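Local coordinates for synaptic vesicle glycoprotein 2C (Homo sapiens, PDB 4JRA) that probably serves as a synaptic vesicle receptor of botulinum neurotoxin A, which binds the luminal domain of this membrane glycoprotein, at residues D[37-42]-D[56-61]. Residues are numbered along the deposited sequence; the frame is centred on the assembly and turned at random.
Sequences RDKYAN and GMEYDN
Arg37 and Glu58 form a salt bridge, with Arg37 NH1 3.2 Å from Glu58 OE1. The N-H points almost straight at the oxygen (168°) but reaches it from above the carboxylate plane. Glu58 CG stands anti to its backbone N (chi1 175°) and the chain runs on extended, beside Lys39, which points the same way; Lys39 CE packs 3.5 Å from Glu58 OE1. Its NZ stays beyond salt-bridge distance of that oxygen, though its charge may still favour the carboxylate. Glu58 OE2 has a long, weak ion pair with Lys80.

The backbones pair in parallel. Glu58 N donates to Asp38 O (2.8 Å), and Tyr40 N to Glu58 O (2.9 Å). Further along, the Asp60 N to Tyr40 O bond is weak, and Asn42 N donates to Asp60 O (3.1 Å). Strands 38-41 and 57-60 are the first two of a parallel sheet in the pentapeptide-repeat type of right-handed beta-helix, and successive coils stack here.

On the face opposite Glu58, Met57 CE touches Asp38 CB at 3.6 Å. Tyr40 and Tyr59 meet edge to edge, CD2 to CE1 4.0 Å. Tyr40 also stacks on Phe43, while the Tyr59 ring meets Phe79 of the next coil.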
loop_
_atom_site.group_PDB
_atom_site.type_symbol
_atom_site.label_atom_id
_atom_site.label_comp_id
_atom_site.label_asym_id
_atom_site.label_seq_id
_atom_site.Cartn_x
_atom_site.Cartn_y
_atom_site.Cartn_z
ATOM N N ARG D 37 -4.402 12.872 -34.113
ATOM C CA ARG D 37 -3.450 11.777 -34.222
ATOM C C ARG D 37 -4.210 10.521 -34.601
ATOM O O ARG D 37 -5.375 10.353 -34.232
ATOM C CB ARG D 37 -2.678 11.561 -32.912
ATOM C CG ARG D 37 -3.495 10.987 -31.744
ATOM C CD ARG D 37 -2.654 10.133 -30.810
ATOM N NE ARG D 37 -1.687 10.911 -30.039
ATOM C CZ ARG D 37 -1.519 10.839 -28.719
ATOM N NH1 ARG D 37 -2.250 10.023 -27.970
ATOM N NH2 ARG D 37 -0.605 11.600 -28.134
ATOM N N ASP D 38 -3.548 9.637 -35.339
ATOM C CA ASP D 38 -4.165 8.396 -35.799
ATOM C C ASP D 38 -4.382 7.439 -34.627
ATOM O O ASP D 38 -3.526 7.296 -33.765
ATOM C CB ASP D 38 -3.288 7.731 -36.853
ATOM C CG ASP D 38 -3.434 8.355 -38.229
ATOM O OD1 ASP D 38 -4.569 8.682 -38.632
ATOM O OD2 ASP D 38 -2.400 8.513 -38.913
ATOM N N LYS D 39 -5.521 6.761 -34.626
ATOM C CA LYS D 39 -5.990 6.038 -33.453
ATOM C C LYS D 39 -6.854 4.850 -33.861
ATOM O O LYS D 39 -7.734 4.969 -34.706
ATOM C CB LYS D 39 -6.796 6.997 -32.584
ATOM C CG LYS D 39 -7.357 6.404 -31.312
ATOM C CD LYS D 39 -8.309 7.384 -30.619
ATOM C CE LYS D 39 -7.728 8.808 -30.510
ATOM N NZ LYS D 39 -7.825 9.696 -31.729
ATOM N N TYR D 40 -6.596 3.698 -33.260
ATOM C CA TYR D 40 -7.305 2.476 -33.617
ATOM C C TYR D 40 -7.615 1.712 -32.333
ATOM O O TYR D 40 -6.715 1.169 -31.707
ATOM C CB TYR D 40 -6.449 1.630 -34.572
ATOM C CG TYR D 40 -7.085 0.305 -34.949
ATOM C CD1 TYR D 40 -8.440 0.220 -35.233
ATOM C CD2 TYR D 40 -6.330 -0.864 -35.019
ATOM C CE1 TYR D 40 -9.027 -0.979 -35.561
ATOM C CE2 TYR D 40 -6.912 -2.070 -35.355
ATOM C CZ TYR D 40 -8.261 -2.120 -35.624
ATOM O OH TYR D 40 -8.858 -3.317 -35.956
ATOM N N ALA D 41 -8.890 1.665 -31.953
ATOM C CA ALA D 41 -9.291 1.194 -30.622
ATOM C C ALA D 41 -10.251 0.005 -30.633
ATOM O O ALA D 41 -10.680 -0.445 -31.697
ATOM C CB ALA D 41 -9.908 2.334 -29.845
ATOM N N ASN D 42 -10.568 -0.485 -29.429
ATOM C CA ASN D 42 -11.468 -1.625 -29.213
ATOM C C ASN D 42 -11.385 -2.678 -30.310
ATOM O O ASN D 42 -12.325 -2.842 -31.089
ATOM C CB ASN D 42 -12.924 -1.149 -29.092
ATOM C CG ASN D 42 -13.144 -0.178 -27.949
ATOM O OD1 ASN D 42 -12.567 -0.313 -26.875
ATOM N ND2 ASN D 42 -13.991 0.808 -28.178
ATOM N N GLY D 56 3.228 6.163 -35.907
ATOM C CA GLY D 56 2.366 7.285 -35.596
ATOM C C GLY D 56 0.997 6.917 -35.061
ATOM O O GLY D 56 0.096 7.751 -35.037
ATOM N N MET D 57 0.849 5.680 -34.601
ATOM C CA MET D 57 -0.455 5.152 -34.207
ATOM C C MET D 57 -0.670 5.225 -32.703
ATOM O O MET D 57 0.272 5.042 -31.933
ATOM C CB MET D 57 -0.571 3.681 -34.618
ATOM C CG MET D 57 -0.178 3.372 -36.051
ATOM S SD MET D 57 -1.136 4.314 -37.244
ATOM C CE MET D 57 -2.816 4.171 -36.645
ATOM N N GLU D 58 -1.911 5.484 -32.290
ATOM C CA GLU D 58 -2.355 5.198 -30.930
ATOM C C GLU D 58 -3.232 3.937 -30.974
ATOM O O GLU D 58 -4.179 3.866 -31.755
ATOM C CB GLU D 58 -3.145 6.374 -30.321
ATOM C CG GLU D 58 -3.738 6.050 -28.942
ATOM C CD GLU D 58 -4.666 7.098 -28.399
ATOM O OE1 GLU D 58 -4.689 8.213 -28.935
ATOM O OE2 GLU D 58 -5.395 6.807 -27.429
ATOM N N TYR D 59 -2.911 2.933 -30.157
ATOM C CA TYR D 59 -3.746 1.733 -30.036
ATOM C C TYR D 59 -4.431 1.742 -28.681
ATOM O O TYR D 59 -3.809 1.404 -27.696
ATOM C CB TYR D 59 -2.896 0.470 -30.194
ATOM C CG TYR D 59 -2.306 0.333 -31.590
ATOM C CD1 TYR D 59 -3.039 -0.200 -32.630
ATOM C CD2 TYR D 59 -1.023 0.763 -31.870
ATOM C CE1 TYR D 59 -2.499 -0.312 -33.915
ATOM C CE2 TYR D 59 -0.477 0.651 -33.150
ATOM C CZ TYR D 59 -1.219 0.116 -34.166
ATOM O OH TYR D 59 -0.676 0.010 -35.432
ATOM N N ASP D 60 -5.700 2.134 -28.624
ATOM C CA ASP D 60 -6.425 2.182 -27.360
ATOM C C ASP D 60 -7.190 0.895 -27.105
ATOM O O ASP D 60 -8.042 0.499 -27.895
ATOM C CB ASP D 60 -7.421 3.345 -27.347
ATOM C CG ASP D 60 -7.974 3.629 -25.964
ATOM O OD1 ASP D 60 -7.657 2.874 -25.033
ATOM O OD2 ASP D 60 -8.722 4.613 -25.799
ATOM N N ASN D 61 -6.917 0.276 -25.964
ATOM C CA ASN D 61 -7.535 -0.990 -25.591
ATOM C C ASN D 61 -7.637 -1.958 -26.758
ATOM O O ASN D 61 -8.727 -2.294 -27.224
ATOM C CB ASN D 61 -8.901 -0.772 -24.947
ATOM C CG ASN D 61 -9.347 -1.964 -24.145
ATOM O OD1 ASN D 61 -8.936 -2.130 -23.001
ATOM N ND2 ASN D 61 -10.167 -2.816 -24.740
#